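Local coordinates for COG3291: FOG: PKD repeat (Clostridium thermocellum, PDB 1WMX), which serves as the family 30 carbohydrate-binding module of a large multidomain protein, probably a cellulase, and likely attaches it to cellulose-like glucans, at residues V43-L48 / W171-K176. Sequence-based numbering, arbitrary orientation.
Sequences VTYNGL and WFSDIK
Tyr45, which packs against Ser173, is held in place by the bond from its N to Leu48 O at 2.8 Å; Leu48 N returns one to Tyr45 O at 2.9 Å, closing a tight hairpin around Asn46 and Gly47 in a type I' turn. Tyr45 brings its side chain from this hairpin up against Ser173. With CG anti to the backbone N (chi1 -164°), the tyrosine sets CB and the CD2 side of the ring beside the serine: Ser173 OG lies 3.5 Å from Tyr45 CD2, approaching the ring obliquely. Ser173 CB also sits 3.9 Å from Tyr45 CB, so the touch is made near the root of the tyrosine and is van der Waals in kind, with no hydrogen bond between the two.

Where the chain turns a corner at Val43, the valine methyls lie over one face of the Trp171 indole, the two side chains crossing at about a right angle. Val43 CG1 is displaced toward the ring's rim and comes 3.6 Å from Trp171 NE1. CG2 is modelled over the five-membered ring too close to be believed, so the exact rotation of the valine is doubtful. Asp40, at the end of strand 39-40, links both partners: its OD1 takes the hydrogen bond of Trp171 NE1, while OD2 receives a weak one from Val43 N.

Trp133 meets the Tyr45 ring with the planes at about 40° and also touches Trp171 and Ser173. Phe172, between Trp171 and Ser173, stacks instead on Phe160 of the five-stranded sheet. Such alternation along the strand, one side packed into the core and the other meeting the hairpin whose second arm, strand 48-55, lies beside it in the same sheet, belongs to the two-sheet beta-sandwich of this carbohydrate-binding module.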
loop_
_atom_site.group_PDB
_atom_site.type_symbol
_atom_site.label_atom_id
_atom_site.label_comp_id
_atom_site.label_asym_id
_atom_site.label_seq_id
_atom_site.Cartn_x
_atom_site.Cartn_y
_atom_site.Cartn_z
ATOM N N VAL B 43 -25.902 -5.458 -17.380
ATOM C CA VAL B 43 -26.118 -6.384 -16.269
ATOM C C VAL B 43 -26.559 -5.479 -15.119
ATOM O O VAL B 43 -25.813 -4.611 -14.666
ATOM C CB VAL B 43 -24.845 -7.198 -15.896
ATOM C CG1 VAL B 43 -23.967 -7.372 -17.110
ATOM C CG2 VAL B 43 -24.110 -6.557 -14.773
ATOM N N THR B 44 -27.792 -5.669 -14.668
ATOM C CA THR B 44 -28.346 -4.826 -13.623
ATOM C C THR B 44 -28.801 -5.581 -12.390
ATOM O O THR B 44 -28.874 -6.806 -12.381
ATOM C CB THR B 44 -29.542 -4.036 -14.168
ATOM O OG1 THR B 44 -30.555 -4.952 -14.603
ATOM C CG2 THR B 44 -29.125 -3.185 -15.351
ATOM N N TYR B 45 -29.085 -4.823 -11.340
ATOM C CA TYR B 45 -29.582 -5.386 -10.099
ATOM C C TYR B 45 -30.628 -4.432 -9.559
ATOM O O TYR B 45 -30.351 -3.253 -9.329
ATOM C CB TYR B 45 -28.474 -5.564 -9.071
ATOM C CG TYR B 45 -28.893 -6.490 -7.958
ATOM C CD1 TYR B 45 -29.214 -7.820 -8.226
ATOM C CD2 TYR B 45 -28.984 -6.041 -6.644
ATOM C CE1 TYR B 45 -29.612 -8.686 -7.210
ATOM C CE2 TYR B 45 -29.382 -6.901 -5.615
ATOM C CZ TYR B 45 -29.691 -8.225 -5.907
ATOM O OH TYR B 45 -30.045 -9.094 -4.899
ATOM N N ASN B 46 -31.836 -4.950 -9.366
ATOM C CA ASN B 46 -32.947 -4.145 -8.889
ATOM C C ASN B 46 -33.146 -3.005 -9.868
ATOM O O ASN B 46 -33.456 -1.883 -9.477
ATOM C CB ASN B 46 -32.665 -3.603 -7.483
ATOM C CG ASN B 46 -32.605 -4.704 -6.442
ATOM O OD1 ASN B 46 -33.498 -5.550 -6.377
ATOM N ND2 ASN B 46 -31.555 -4.700 -5.619
ATOM N N GLY B 47 -32.942 -3.310 -11.146
ATOM C CA GLY B 47 -33.112 -2.319 -12.192
ATOM C C GLY B 47 -31.994 -1.298 -12.297
ATOM O O GLY B 47 -31.934 -0.548 -13.268
ATOM N N LEU B 48 -31.110 -1.264 -11.305
ATOM C CA LEU B 48 -29.996 -0.313 -11.323
ATOM C C LEU B 48 -28.749 -0.889 -11.966
ATOM O O LEU B 48 -28.505 -2.096 -11.905
ATOM C CB LEU B 48 -29.641 0.152 -9.905
ATOM C CG LEU B 48 -30.699 0.963 -9.162
ATOM C CD1 LEU B 48 -30.102 1.487 -7.878
ATOM C CD2 LEU B 48 -31.180 2.110 -10.022
ATOM N N TRP B 171 -19.511 -8.170 -10.807
ATOM C CA TRP B 171 -20.326 -6.978 -10.874
ATOM C C TRP B 171 -20.747 -6.648 -9.452
ATOM O O TRP B 171 -21.100 -7.540 -8.685
ATOM C CB TRP B 171 -21.546 -7.256 -11.753
ATOM C CG TRP B 171 -21.216 -7.352 -13.214
ATOM C CD1 TRP B 171 -21.220 -6.328 -14.127
ATOM C CD2 TRP B 171 -20.826 -8.528 -13.935
ATOM N NE1 TRP B 171 -20.867 -6.797 -15.366
ATOM C CE2 TRP B 171 -20.619 -8.144 -15.280
ATOM C CE3 TRP B 171 -20.635 -9.869 -13.577
ATOM C CZ2 TRP B 171 -20.227 -9.053 -16.272
ATOM C CZ3 TRP B 171 -20.242 -10.778 -14.561
ATOM C CH2 TRP B 171 -20.044 -10.363 -15.892
ATOM N N PHE B 172 -20.683 -5.372 -9.091
ATOM C CA PHE B 172 -21.064 -4.948 -7.751
ATOM C C PHE B 172 -22.347 -4.135 -7.825
ATOM O O PHE B 172 -22.685 -3.561 -8.858
ATOM C CB PHE B 172 -19.976 -4.071 -7.096
ATOM C CG PHE B 172 -18.674 -4.788 -6.801
ATOM C CD1 PHE B 172 -17.706 -4.953 -7.790
ATOM C CD2 PHE B 172 -18.400 -5.261 -5.516
ATOM C CE1 PHE B 172 -16.475 -5.573 -7.505
ATOM C CE2 PHE B 172 -17.180 -5.884 -5.218
ATOM C CZ PHE B 172 -16.213 -6.038 -6.221
ATOM N N SER B 173 -23.051 -4.071 -6.710
ATOM C CA SER B 173 -24.279 -3.304 -6.637
ATOM C C SER B 173 -24.455 -2.799 -5.214
ATOM O O SER B 173 -24.004 -3.436 -4.266
ATOM C CB SER B 173 -25.475 -4.186 -7.025
ATOM O OG SER B 173 -26.692 -3.473 -6.885
ATOM N N ASP B 174 -25.083 -1.640 -5.072
ATOM C CA ASP B 174 -25.363 -1.079 -3.759
ATOM C C ASP B 174 -24.205 -1.195 -2.768
ATOM O O ASP B 174 -24.362 -1.770 -1.690
ATOM C CB ASP B 174 -26.597 -1.790 -3.174
ATOM C CG ASP B 174 -27.275 -0.994 -2.077
ATOM O OD1 ASP B 174 -28.102 -1.579 -1.345
ATOM O OD2 ASP B 174 -27.004 0.215 -1.948
ATOM N N ILE B 175 -23.045 -0.651 -3.125
ATOM C CA ILE B 175 -21.897 -0.704 -2.234
ATOM C C ILE B 175 -21.983 0.420 -1.195
ATOM O O ILE B 175 -22.060 1.603 -1.546
ATOM C CB ILE B 175 -20.561 -0.545 -3.003
ATOM C CG1 ILE B 175 -20.456 -1.586 -4.123
ATOM C CG2 ILE B 175 -19.389 -0.722 -2.041
ATOM C CD1 ILE B 175 -19.224 -1.419 -4.992
ATOM N N LYS B 176 -21.981 0.059 0.086
ATOM C CA LYS B 176 -22.028 1.070 1.135
ATOM C C LYS B 176 -21.537 0.638 2.509
ATOM O O LYS B 176 -21.247 -0.532 2.750
ATOM C CB LYS B 176 -23.425 1.684 1.237
ATOM C CG LYS B 176 -24.575 0.720 1.097
ATOM C CD LYS B 176 -24.729 -0.170 2.290
ATOM C CE LYS B 176 -25.942 -1.066 2.108
ATOM N NZ LYS B 176 -27.166 -0.253 1.887
#